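Long-range contacts in orotate phosphoribosyltransferase (Aeropyrum pernix, PDB 2YZK), which probably catalyses, with magnesium, the transfer of a ribosyl phosphate group from 5-phosphoribose 1-diphosphate to orotate, giving orotidine monophosphate in pyrimidine biosynthesis: residues V143-G148 and A164-I169; G10-G15 and S25-D30; G137-L142 and M156-V161; T118-A123 and G150-R155. All blocks are in the same frame, centred on the assembly; numbering follows the deposited sequence.

Interaction 1 (V143-G148 and A164-I169); sequences VDRGEG and ATLKTI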
loop_
_atom_site.group_PDB
_atom_site.type_symbol
_atom_site.label_atom_id
_atom_site.label_comp_id
_atom_site.label_asym_id
_atom_site.label_seq_id
_atom_site.Cartn_x
_atom_site.Cartn_y
_atom_site.Cartn_z
ATOM N N VAL A 143 -4.234 -8.875 -13.251
ATOM C CA VAL A 143 -5.048 -9.971 -13.755
ATOM C C VAL A 143 -6.538 -9.664 -13.785
ATOM O O VAL A 143 -7.118 -9.212 -12.797
ATOM C CB VAL A 143 -4.838 -11.255 -12.911
ATOM C CG1 VAL A 143 -5.798 -12.348 -13.373
ATOM C CG2 VAL A 143 -3.403 -11.734 -13.041
ATOM N N ASP A 144 -7.155 -9.902 -14.936
ATOM C CA ASP A 144 -8.590 -9.693 -15.073
ATOM C C ASP A 144 -9.204 -11.089 -15.092
ATOM O O ASP A 144 -8.843 -11.918 -15.926
ATOM C CB ASP A 144 -8.901 -8.942 -16.372
ATOM C CG ASP A 144 -10.397 -8.797 -16.629
ATOM O OD1 ASP A 144 -11.193 -9.002 -15.687
ATOM O OD2 ASP A 144 -10.775 -8.464 -17.774
ATOM N N ARG A 145 -10.115 -11.358 -14.162
ATOM C CA ARG A 145 -10.741 -12.668 -14.112
ATOM C C ARG A 145 -11.620 -12.899 -15.334
ATOM O O ARG A 145 -11.971 -14.037 -15.647
ATOM C CB ARG A 145 -11.575 -12.818 -12.840
ATOM C CG ARG A 145 -10.759 -12.880 -11.553
ATOM C CD ARG A 145 -11.653 -13.295 -10.395
ATOM N NE ARG A 145 -12.262 -14.594 -10.668
ATOM C CZ ARG A 145 -11.694 -15.763 -10.391
ATOM N NH1 ARG A 145 -10.502 -15.809 -9.811
ATOM N NH2 ARG A 145 -12.307 -16.892 -10.722
ATOM N N GLY A 146 -11.961 -11.815 -16.027
ATOM C CA GLY A 146 -12.802 -11.919 -17.206
ATOM C C GLY A 146 -14.204 -12.343 -16.824
ATOM O O GLY A 146 -14.834 -13.165 -17.501
ATOM N N GLU A 147 -14.700 -11.770 -15.735
ATOM C CA GLU A 147 -16.027 -12.108 -15.249
ATOM C C GLU A 147 -16.948 -10.901 -15.090
ATOM O O GLU A 147 -17.640 -10.748 -14.078
ATOM C CB GLU A 147 -15.892 -12.900 -13.940
ATOM C CG GLU A 147 -15.150 -14.227 -14.169
ATOM C CD GLU A 147 -14.812 -14.987 -12.897
ATOM O OE1 GLU A 147 -14.984 -14.435 -11.793
ATOM O OE2 GLU A 147 -14.357 -16.148 -13.008
ATOM N N GLY A 148 -16.940 -10.037 -16.100
ATOM C CA GLY A 148 -17.809 -8.872 -16.081
ATOM C C GLY A 148 -17.245 -7.518 -15.686
ATOM O O GLY A 148 -17.928 -6.511 -15.858
ATOM N N ALA A 164 -2.774 -9.540 -17.868
ATOM C CA ALA A 164 -3.204 -10.856 -18.327
ATOM C C ALA A 164 -4.594 -11.217 -17.820
ATOM O O ALA A 164 -5.109 -10.611 -16.876
ATOM C CB ALA A 164 -2.202 -11.919 -17.882
ATOM N N THR A 165 -5.209 -12.198 -18.466
ATOM C CA THR A 165 -6.519 -12.658 -18.046
ATOM C C THR A 165 -6.306 -13.998 -17.372
ATOM O O THR A 165 -5.321 -14.689 -17.641
ATOM C CB THR A 165 -7.482 -12.859 -19.231
ATOM O OG1 THR A 165 -6.982 -13.897 -20.083
ATOM C CG2 THR A 165 -7.633 -11.561 -20.025
ATOM N N LEU A 166 -7.221 -14.352 -16.481
ATOM C CA LEU A 166 -7.146 -15.619 -15.771
ATOM C C LEU A 166 -7.173 -16.772 -16.764
ATOM O O LEU A 166 -6.417 -17.735 -16.634
ATOM C CB LEU A 166 -8.323 -15.733 -14.797
ATOM C CG LEU A 166 -8.480 -17.067 -14.065
ATOM C CD1 LEU A 166 -7.232 -17.355 -13.243
ATOM C CD2 LEU A 166 -9.717 -17.013 -13.177
ATOM N N LYS A 167 -8.040 -16.670 -17.768
ATOM C CA LYS A 167 -8.148 -17.721 -18.772
ATOM C C LYS A 167 -6.802 -17.983 -19.443
ATOM O O LYS A 167 -6.394 -19.132 -19.601
ATOM C CB LYS A 167 -9.192 -17.350 -19.832
ATOM C CG LYS A 167 -9.397 -18.426 -20.894
ATOM C CD LYS A 167 -10.488 -18.044 -21.897
ATOM C CE LYS A 167 -10.115 -16.787 -22.680
ATOM N NZ LYS A 167 -8.806 -16.930 -23.386
ATOM N N THR A 168 -6.111 -16.918 -19.836
ATOM C CA THR A 168 -4.816 -17.062 -20.487
ATOM C C THR A 168 -3.776 -17.675 -19.553
ATOM O O THR A 168 -2.982 -18.513 -19.969
ATOM C CB THR A 168 -4.303 -15.703 -21.009
ATOM O OG1 THR A 168 -5.180 -15.238 -22.046
ATOM C CG2 THR A 168 -2.890 -15.838 -21.569
ATOM N N ILE A 169 -3.786 -17.266 -18.289
ATOM C CA ILE A 169 -2.833 -17.810 -17.325
ATOM C C ILE A 169 -3.059 -19.301 -17.087
ATOM O O ILE A 169 -2.104 -20.070 -17.040
ATOM C CB ILE A 169 -2.917 -17.072 -15.969
ATOM C CG1 ILE A 169 -2.421 -15.634 -16.130
ATOM C CG2 ILE A 169 -2.088 -17.800 -14.912
ATOM C CD1 ILE A 169 -2.786 -14.695 -14.982
HETATM O O HOH W 1 -10.211 -14.745 -17.860
#
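At the predicted orotate site, Arg145 and Leu166 run alongside each other in the same direction, with Leu166 CD2 over one face of the guanidinium, off centre toward the rim and 3.6 Å from Arg145 NH2. The edge of the group goes to Glu147, gripped side-on: Arg145 NE reaches Glu147 OE1 at 2.9 Å, nearly straight (173°), in the plane of the guanidinium but from above the carboxylate plane, while NH2 makes a longer, more bent bond to OE2. Glu147 OE1 has a second cationic partner in Arg23. An alanine in place of Arg145 would probably leave Glu147 without this two-point clamp and Leu166 CD2 without the flat group it lies against. Just before Arg145, strand 143-144 runs parallel to 164-165 as the middle strand of a short three-stranded sheet, next to 115-116. Asp144 N donates to Ala164 O at 2.9 Å, and Asp144 O accepts from Leu166 N at 3.0 Å, where helix 166-172 starts. Thr165 is the N-cap of that helix, its OG1 taking Thr168 N at 3.2 Å. Asp144 OD1 accepts Gly146 N at 2.9 Å in an Asx turn. On the opposite face of the sheet, Val143 CG2 meets Ile169 CD1 tip to tip at 3.6 Å.

Interaction 2 (G10-G15 and S25-D30); sequences GAVLRG and SSVYID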
loop_
_atom_site.group_PDB
_atom_site.type_symbol
_atom_site.label_atom_id
_atom_site.label_comp_id
_atom_site.label_asym_id
_atom_site.label_seq_id
_atom_site.Cartn_x
_atom_site.Cartn_y
_atom_site.Cartn_z
ATOM N N GLY A 10 3.515 -19.075 -6.121
ATOM C CA GLY A 10 2.296 -19.615 -5.544
ATOM C C GLY A 10 1.142 -18.634 -5.646
ATOM O O GLY A 10 0.165 -18.727 -4.896
ATOM N N ALA A 11 1.252 -17.685 -6.570
ATOM C CA ALA A 11 0.208 -16.684 -6.772
ATOM C C ALA A 11 -0.990 -17.333 -7.463
ATOM O O ALA A 11 -2.061 -16.740 -7.584
ATOM C CB ALA A 11 0.746 -15.519 -7.601
ATOM N N VAL A 12 -0.781 -18.558 -7.930
ATOM C CA VAL A 12 -1.825 -19.346 -8.568
ATOM C C VAL A 12 -1.717 -20.692 -7.866
ATOM O O VAL A 12 -0.771 -21.446 -8.097
ATOM C CB VAL A 12 -1.578 -19.510 -10.083
ATOM C CG1 VAL A 12 -2.640 -20.406 -10.689
ATOM C CG2 VAL A 12 -1.606 -18.146 -10.758
ATOM N N LEU A 13 -2.677 -20.976 -6.992
ATOM C CA LEU A 13 -2.673 -22.207 -6.216
ATOM C C LEU A 13 -3.792 -23.180 -6.560
ATOM O O LEU A 13 -4.959 -22.802 -6.662
ATOM C CB LEU A 13 -2.754 -21.870 -4.725
ATOM C CG LEU A 13 -2.793 -23.033 -3.731
ATOM C CD1 LEU A 13 -1.439 -23.724 -3.703
ATOM C CD2 LEU A 13 -3.148 -22.510 -2.346
ATOM N N ARG A 14 -3.414 -24.444 -6.723
ATOM C CA ARG A 14 -4.357 -25.508 -7.029
ATOM C C ARG A 14 -5.022 -25.951 -5.727
ATOM O O ARG A 14 -4.357 -26.078 -4.700
ATOM C CB ARG A 14 -3.620 -26.698 -7.642
ATOM C CG ARG A 14 -4.535 -27.806 -8.129
ATOM C CD ARG A 14 -4.966 -27.547 -9.553
ATOM N NE ARG A 14 -6.004 -28.471 -9.992
ATOM C CZ ARG A 14 -6.335 -28.660 -11.264
ATOM N NH1 ARG A 14 -5.702 -27.991 -12.221
ATOM N NH2 ARG A 14 -7.298 -29.513 -11.577
ATOM N N GLY A 15 -6.328 -26.191 -5.770
ATOM C CA GLY A 15 -7.029 -26.622 -4.575
ATOM C C GLY A 15 -8.524 -26.750 -4.775
ATOM O O GLY A 15 -9.002 -27.010 -5.878
ATOM N N SER A 25 -14.126 -23.271 -7.236
ATOM C CA SER A 25 -12.955 -23.144 -8.093
ATOM C C SER A 25 -11.816 -24.071 -7.692
ATOM O O SER A 25 -11.624 -24.359 -6.514
ATOM C CB SER A 25 -12.467 -21.691 -8.061
ATOM O OG SER A 25 -11.304 -21.514 -8.847
ATOM N N SER A 26 -11.066 -24.534 -8.687
ATOM C CA SER A 26 -9.925 -25.406 -8.448
ATOM C C SER A 26 -8.671 -24.547 -8.292
ATOM O O SER A 26 -7.579 -25.064 -8.045
ATOM C CB SER A 26 -9.731 -26.377 -9.617
ATOM O OG SER A 26 -9.382 -25.687 -10.809
ATOM N N VAL A 27 -8.832 -23.234 -8.439
ATOM C CA VAL A 27 -7.697 -22.324 -8.320
ATOM C C VAL A 27 -7.955 -21.134 -7.399
ATOM O O VAL A 27 -9.061 -20.598 -7.348
ATOM C CB VAL A 27 -7.279 -21.773 -9.711
ATOM C CG1 VAL A 27 -8.423 -20.979 -10.323
ATOM C CG2 VAL A 27 -6.030 -20.902 -9.581
ATOM N N TYR A 28 -6.916 -20.743 -6.664
ATOM C CA TYR A 28 -6.984 -19.591 -5.780
ATOM C C TYR A 28 -5.915 -18.637 -6.291
ATOM O O TYR A 28 -4.758 -19.025 -6.472
ATOM C CB TYR A 28 -6.673 -19.959 -4.330
ATOM C CG TYR A 28 -6.932 -18.807 -3.385
ATOM C CD1 TYR A 28 -8.218 -18.547 -2.919
ATOM C CD2 TYR A 28 -5.904 -17.940 -3.004
ATOM C CE1 TYR A 28 -8.484 -17.454 -2.097
ATOM C CE2 TYR A 28 -6.159 -16.838 -2.181
ATOM C CZ TYR A 28 -7.454 -16.604 -1.732
ATOM O OH TYR A 28 -7.730 -15.520 -0.927
ATOM N N ILE A 29 -6.307 -17.393 -6.528
ATOM C CA ILE A 29 -5.386 -16.390 -7.041
ATOM C C ILE A 29 -4.985 -15.414 -5.945
ATOM O O ILE A 29 -5.832 -14.938 -5.191
ATOM C CB ILE A 29 -6.028 -15.600 -8.207
ATOM C CG1 ILE A 29 -6.282 -16.527 -9.396
ATOM C CG2 ILE A 29 -5.143 -14.444 -8.603
ATOM C CD1 ILE A 29 -5.099 -16.696 -10.344
ATOM N N ASP A 30 -3.692 -15.127 -5.847
ATOM C CA ASP A 30 -3.212 -14.186 -4.841
ATOM C C ASP A 30 -1.989 -13.440 -5.358
ATOM O O ASP A 30 -0.853 -13.886 -5.198
ATOM C CB ASP A 30 -2.864 -14.904 -3.537
ATOM C CG ASP A 30 -2.610 -13.936 -2.398
ATOM O OD1 ASP A 30 -2.649 -12.711 -2.653
ATOM O OD2 ASP A 30 -2.372 -14.390 -1.256
#
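Val12 sits at the apolar centre, with one methyl for each of two residues on strand 24-29. Its CG1, anti to the backbone N (chi1 177°), meets Val27 CG2 at 3.6 Å, the two valines crossing obliquely. Its CG2 lies 3.8 Å from Ile29 CD1, and here the side chains are flank to flank, both heading off the same face of the sheet. Ile29 in turn lies close to the side chains of Arg145 and Val115, both predicted substrate-site residues, so this sheet borders the probable active site. On the other face Leu13 and Tyr28 are joined more loosely, through their CB atoms.

The backbones form an antiparallel pair in a three-stranded sheet near the N-terminus, with 24-29 in the middle. Leu13 and Tyr28 are the hydrogen-bonded pair: Leu13 N donates to Tyr28 O at 2.9 Å and Tyr28 N to Leu13 O at 2.8 Å. Asp30 N to Ala11 O at 2.9 Å and Gly15 N to Ser26 O at 2.8 Å close the two ends.

At the polar edge the Arg14 guanidinium has Ser26 OG over the centre of one face, 4.3 Å above its plane. Arg14 NH1 bonds the carbonyl O of Trp175 and the guanidinium makes a cation-pi contact with it, while Ser26 OG pairs with Trp175 NE1; Asp30, at the far end, forms a salt bridge with Arg32. The chemistry implies that main-chain bonds fix the register, while one residue, Trp175, packs on Val12 and Val27 and also takes the polar ends of Arg14 and Ser26.

Interaction 3 (G137-L142 and M156-V161); sequences GTALVL and MGVRLV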
loop_
_atom_site.group_PDB
_atom_site.type_symbol
_atom_site.label_atom_id
_atom_site.label_comp_id
_atom_site.label_asym_id
_atom_site.label_seq_id
_atom_site.Cartn_x
_atom_site.Cartn_y
_atom_site.Cartn_z
ATOM N N GLY A 137 -10.337 7.642 -16.811
ATOM C CA GLY A 137 -10.949 6.858 -17.871
ATOM C C GLY A 137 -10.274 5.518 -18.073
ATOM O O GLY A 137 -10.674 4.744 -18.940
ATOM N N THR A 138 -9.252 5.244 -17.270
ATOM C CA THR A 138 -8.509 3.996 -17.376
ATOM C C THR A 138 -8.286 3.333 -16.020
ATOM O O THR A 138 -7.949 4.002 -15.039
ATOM C CB THR A 138 -7.123 4.243 -18.015
ATOM O OG1 THR A 138 -7.293 4.805 -19.323
ATOM C CG2 THR A 138 -6.331 2.943 -18.113
ATOM N N ALA A 139 -8.492 2.019 -15.980
ATOM C CA ALA A 139 -8.275 1.214 -14.782
ATOM C C ALA A 139 -7.272 0.156 -15.228
ATOM O O ALA A 139 -7.449 -0.486 -16.266
ATOM C CB ALA A 139 -9.574 0.562 -14.317
ATOM N N LEU A 140 -6.219 -0.015 -14.438
ATOM C CA LEU A 140 -5.154 -0.943 -14.763
ATOM C C LEU A 140 -5.015 -2.016 -13.692
ATOM O O LEU A 140 -4.954 -1.705 -12.508
ATOM C CB LEU A 140 -3.852 -0.145 -14.902
ATOM C CG LEU A 140 -2.517 -0.879 -14.959
ATOM C CD1 LEU A 140 -2.447 -1.696 -16.230
ATOM C CD2 LEU A 140 -1.379 0.140 -14.896
ATOM N N VAL A 141 -4.983 -3.277 -14.115
ATOM C CA VAL A 141 -4.835 -4.389 -13.185
ATOM C C VAL A 141 -3.835 -5.403 -13.732
ATOM O O VAL A 141 -3.506 -5.390 -14.917
ATOM C CB VAL A 141 -6.179 -5.124 -12.920
ATOM C CG1 VAL A 141 -7.218 -4.145 -12.399
ATOM C CG2 VAL A 141 -6.672 -5.801 -14.191
ATOM N N LEU A 142 -3.348 -6.271 -12.855
ATOM C CA LEU A 142 -2.403 -7.305 -13.250
ATOM C C LEU A 142 -3.163 -8.445 -13.907
ATOM O O LEU A 142 -2.794 -8.917 -14.985
ATOM C CB LEU A 142 -1.649 -7.837 -12.029
ATOM C CG LEU A 142 -0.496 -6.981 -11.511
ATOM C CD1 LEU A 142 -0.056 -7.502 -10.148
ATOM C CD2 LEU A 142 0.658 -7.015 -12.515
HETATM N N MSE A 156 -19.603 2.887 -17.420
HETATM C CA MSE A 156 -19.450 4.132 -16.679
HETATM C C MSE A 156 -18.257 4.916 -17.222
HETATM O O MSE A 156 -17.607 5.670 -16.503
HETATM C CB MSE A 156 -19.313 3.881 -15.169
HETATM C CG MSE A 156 -18.080 3.134 -14.709
HETATM SE SE MSE A 156 -18.133 2.867 -12.903
HETATM C CE MSE A 156 -17.478 4.434 -12.306
ATOM N N GLY A 157 -17.985 4.717 -18.510
ATOM C CA GLY A 157 -16.907 5.432 -19.173
ATOM C C GLY A 157 -15.491 5.150 -18.708
ATOM O O GLY A 157 -14.646 6.047 -18.689
ATOM N N VAL A 158 -15.221 3.904 -18.344
ATOM C CA VAL A 158 -13.885 3.526 -17.900
ATOM C C VAL A 158 -13.391 2.309 -18.683
ATOM O O VAL A 158 -14.100 1.310 -18.817
ATOM C CB VAL A 158 -13.876 3.210 -16.389
ATOM C CG1 VAL A 158 -12.490 2.720 -15.970
ATOM C CG2 VAL A 158 -14.262 4.461 -15.596
ATOM N N ARG A 159 -12.178 2.414 -19.218
ATOM C CA ARG A 159 -11.574 1.335 -19.993
ATOM C C ARG A 159 -10.668 0.506 -19.094
ATOM O O ARG A 159 -9.696 1.022 -18.543
ATOM C CB ARG A 159 -10.746 1.909 -21.149
ATOM C CG ARG A 159 -10.077 0.844 -22.007
ATOM C CD ARG A 159 -9.014 1.425 -22.936
ATOM N NE ARG A 159 -7.977 2.118 -22.179
ATOM C CZ ARG A 159 -6.712 2.243 -22.571
ATOM N NH1 ARG A 159 -6.316 1.718 -23.723
ATOM N NH2 ARG A 159 -5.843 2.894 -21.808
ATOM N N LEU A 160 -10.991 -0.775 -18.943
ATOM C CA LEU A 160 -10.186 -1.666 -18.119
ATOM C C LEU A 160 -9.083 -2.271 -18.975
ATOM O O LEU A 160 -9.341 -2.758 -20.076
ATOM C CB LEU A 160 -11.047 -2.798 -17.543
ATOM C CG LEU A 160 -10.310 -3.887 -16.747
ATOM C CD1 LEU A 160 -9.799 -3.306 -15.435
ATOM C CD2 LEU A 160 -11.247 -5.058 -16.470
ATOM N N VAL A 161 -7.853 -2.221 -18.475
ATOM C CA VAL A 161 -6.712 -2.804 -19.169
ATOM C C VAL A 161 -6.031 -3.749 -18.180
ATOM O O VAL A 161 -5.896 -3.426 -16.999
ATOM C CB VAL A 161 -5.704 -1.724 -19.619
ATOM C CG1 VAL A 161 -4.525 -2.383 -20.313
ATOM C CG2 VAL A 161 -6.389 -0.732 -20.561
#
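Arg159 CG stands anti to its backbone N (chi1 180°), and the bend at chi3 (59°) brings NE to 4.0 Å from Thr138 OG1; the two side chains extend next to each other with a common heading. These residues pair neighbouring strands, 135-141 and the edge strand 159-162, in the five-stranded parallel sheet of the phosphoribosyltransferase fold. The chain passes from one strand to the other through helix 149-154, a beta-alpha-beta crossover. Asp55 of helix 38-58 binds both polar ends through OD1, in a salt bridge with Arg159 NH2 and a hydrogen bond with Thr138 OG1. The guanidinium carries Val161 CG2 over the centre of one face, 3.6 Å above its plane, which would restrict how the group can turn.

Four main-chain bonds hold the register. Arg159 N donates to Gly137 O at 2.8 Å, and Ala139 N to Arg159 O at 3.0 Å. Val161 N then reaches Ala139 O at 2.8 Å, and Val141 N closes on Val161 O at 3.0 Å. Gly157, with its positive phi, ends helix 149-154 in a Schellman motif just before the edge strand begins.

On the face bearing Ala139 and Leu160 the touching side chains are apolar, and Ile122 and Leu153 reach it from the helices that cover it. Val141 and Leu160 cross there at about a right angle, and Ala139 CB touches two methyls, Val158 CG1 and Leu160 CD1, at 4.0 Å each.

Interaction 4 (T118-A123 and G150-R155); sequences TGTSIA and GELLAR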
loop_
_atom_site.group_PDB
_atom_site.type_symbol
_atom_site.label_atom_id
_atom_site.label_comp_id
_atom_site.label_asym_id
_atom_site.label_seq_id
_atom_site.Cartn_x
_atom_site.Cartn_y
_atom_site.Cartn_z
ATOM N N THR A 118 -15.482 -8.464 -10.167
ATOM C CA THR A 118 -16.757 -7.992 -10.695
ATOM C C THR A 118 -16.627 -6.572 -11.241
ATOM O O THR A 118 -17.442 -6.128 -12.047
ATOM C CB THR A 118 -17.850 -7.994 -9.608
ATOM O OG1 THR A 118 -17.456 -7.132 -8.534
ATOM C CG2 THR A 118 -18.062 -9.399 -9.073
ATOM N N GLY A 119 -15.593 -5.870 -10.790
ATOM C CA GLY A 119 -15.370 -4.507 -11.231
ATOM C C GLY A 119 -15.983 -3.476 -10.303
ATOM O O GLY A 119 -15.684 -2.286 -10.413
ATOM N N THR A 120 -16.829 -3.926 -9.379
ATOM C CA THR A 120 -17.486 -3.007 -8.451
ATOM C C THR A 120 -16.541 -2.273 -7.498
ATOM O O THR A 120 -16.787 -1.116 -7.153
ATOM C CB THR A 120 -18.584 -3.730 -7.620
ATOM O OG1 THR A 120 -18.047 -4.924 -7.042
ATOM C CG2 THR A 120 -19.768 -4.089 -8.503
ATOM N N SER A 121 -15.469 -2.931 -7.065
ATOM C CA SER A 121 -14.528 -2.284 -6.159
ATOM C C SER A 121 -13.841 -1.134 -6.889
ATOM O O SER A 121 -13.585 -0.077 -6.312
ATOM C CB SER A 121 -13.482 -3.286 -5.651
ATOM O OG SER A 121 -12.736 -3.845 -6.719
ATOM N N ILE A 122 -13.548 -1.346 -8.168
ATOM C CA ILE A 122 -12.907 -0.319 -8.974
ATOM C C ILE A 122 -13.917 0.791 -9.252
ATOM O O ILE A 122 -13.588 1.972 -9.177
ATOM C CB ILE A 122 -12.388 -0.915 -10.301
ATOM C CG1 ILE A 122 -11.319 -1.971 -9.991
ATOM C CG2 ILE A 122 -11.817 0.187 -11.191
ATOM C CD1 ILE A 122 -10.868 -2.862 -11.142
ATOM N N ALA A 123 -15.152 0.396 -9.554
ATOM C CA ALA A 123 -16.221 1.350 -9.837
ATOM C C ALA A 123 -16.413 2.323 -8.675
ATOM O O ALA A 123 -16.597 3.528 -8.886
ATOM C CB ALA A 123 -17.527 0.603 -10.116
ATOM N N GLY A 150 -14.777 -5.640 -17.022
ATOM C CA GLY A 150 -14.615 -4.746 -18.154
ATOM C C GLY A 150 -15.915 -4.165 -18.672
ATOM O O GLY A 150 -15.977 -2.988 -19.024
ATOM N N GLU A 151 -16.958 -4.991 -18.725
ATOM C CA GLU A 151 -18.259 -4.542 -19.209
ATOM C C GLU A 151 -18.890 -3.534 -18.256
ATOM O O GLU A 151 -19.471 -2.531 -18.687
ATOM C CB GLU A 151 -19.206 -5.735 -19.374
ATOM C CG GLU A 151 -18.844 -6.710 -20.488
ATOM C CD GLU A 151 -17.514 -7.407 -20.274
ATOM O OE1 GLU A 151 -17.189 -7.755 -19.117
ATOM O OE2 GLU A 151 -16.799 -7.622 -21.275
ATOM N N LEU A 152 -18.781 -3.805 -16.959
ATOM C CA LEU A 152 -19.345 -2.927 -15.948
ATOM C C LEU A 152 -18.670 -1.562 -15.995
ATOM O O LEU A 152 -19.342 -0.529 -15.972
ATOM C CB LEU A 152 -19.198 -3.554 -14.554
ATOM C CG LEU A 152 -19.778 -2.782 -13.361
ATOM C CD1 LEU A 152 -20.186 -3.753 -12.266
ATOM C CD2 LEU A 152 -18.754 -1.787 -12.834
ATOM N N LEU A 153 -17.344 -1.557 -16.076
ATOM C CA LEU A 153 -16.603 -0.303 -16.123
ATOM C C LEU A 153 -16.841 0.444 -17.434
ATOM O O LEU A 153 -16.860 1.672 -17.459
ATOM C CB LEU A 153 -15.105 -0.568 -15.921
ATOM C CG LEU A 153 -14.748 -1.016 -14.499
ATOM C CD1 LEU A 153 -13.311 -1.512 -14.461
ATOM C CD2 LEU A 153 -14.958 0.134 -13.522
ATOM N N ALA A 154 -17.033 -0.297 -18.521
ATOM C CA ALA A 154 -17.269 0.323 -19.818
ATOM C C ALA A 154 -18.556 1.129 -19.773
ATOM O O ALA A 154 -18.673 2.164 -20.434
ATOM C CB ALA A 154 -17.358 -0.743 -20.907
ATOM N N ARG A 155 -19.517 0.655 -18.986
ATOM C CA ARG A 155 -20.802 1.331 -18.863
ATOM C C ARG A 155 -20.734 2.631 -18.073
ATOM O O ARG A 155 -21.699 3.392 -18.048
ATOM C CB ARG A 155 -21.848 0.394 -18.246
ATOM C CG ARG A 155 -22.345 -0.673 -19.215
ATOM C CD ARG A 155 -23.592 -1.379 -18.697
ATOM N NE ARG A 155 -23.317 -2.296 -17.594
ATOM C CZ ARG A 155 -22.617 -3.422 -17.712
ATOM N NH1 ARG A 155 -22.116 -3.774 -18.889
ATOM N NH2 ARG A 155 -22.427 -4.200 -16.655
#
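Leu152 meets Thr120 at about a right angle, and its two methyls divide the work. Its CB points toward 118-123, and CG, anti to the backbone N (chi1 -178°), carries the two methyls to it. CD1 comes within 3.8 Å of Thr120 CG2 and 3.6 Å of Thr118 O. CD2 reaches Ala123 CB at 3.8 Å and also lies against Gly119 O. An alanine at Leu152 would probably open a gap beside Thr120 and Ala123, since both touching methyls would be gone. Leu153 crosses Ile122 at a similar angle, with Leu153 CD2 at 3.9 Å from Ile122 CG2 and 4.0 Å from the backbone N of Ala123. Gly119, the N-cap of helix 120-131, comes close to both leucines; at its positive phi a side chain would jam against the preceding carbonyl O and would also approach Leu152 CD2. The hydroxyls of Thr118 and Thr120 pair at 2.7 Å. Residues 118-121 belong to the loop and helix start predicted to bind 5-phosphoribose 1-diphosphate, a site shared between the subunits of the dimer. Helices 120-131 and 149-154 lie next to each other on the sheet face bearing Ala139 and Leu160, with Ile122 reaching strands 108-113 and 135-141 and Leu153 touching Val158.

Interactions 3 and 4 are the closest neighbours, centres about 8 Å apart: Ala139 CB packs on Ile122 CG2 at 3.9 Å, and Val158 N lies 2.9 Å from Leu153 O, a probable hydrogen bond, so the helices rest on the strands. The strands of interaction 1 follow those of interaction 3 in the chain but belong to a separate short sheet, with Ala164 N 2.9 Å from Leu142 O, another probable hydrogen bond. Interaction 2 reaches the rest through interaction 1, where Ile29 CD1 meets Leu166 CD1 at 3.7 Å. The predicted substrate residues fall in interaction 1 (Arg145, orotate) and interaction 4 (residues 118-121, 5-phosphoribose 1-diphosphate), the side chains of Thr118 and Arg145 about 8 Å apart.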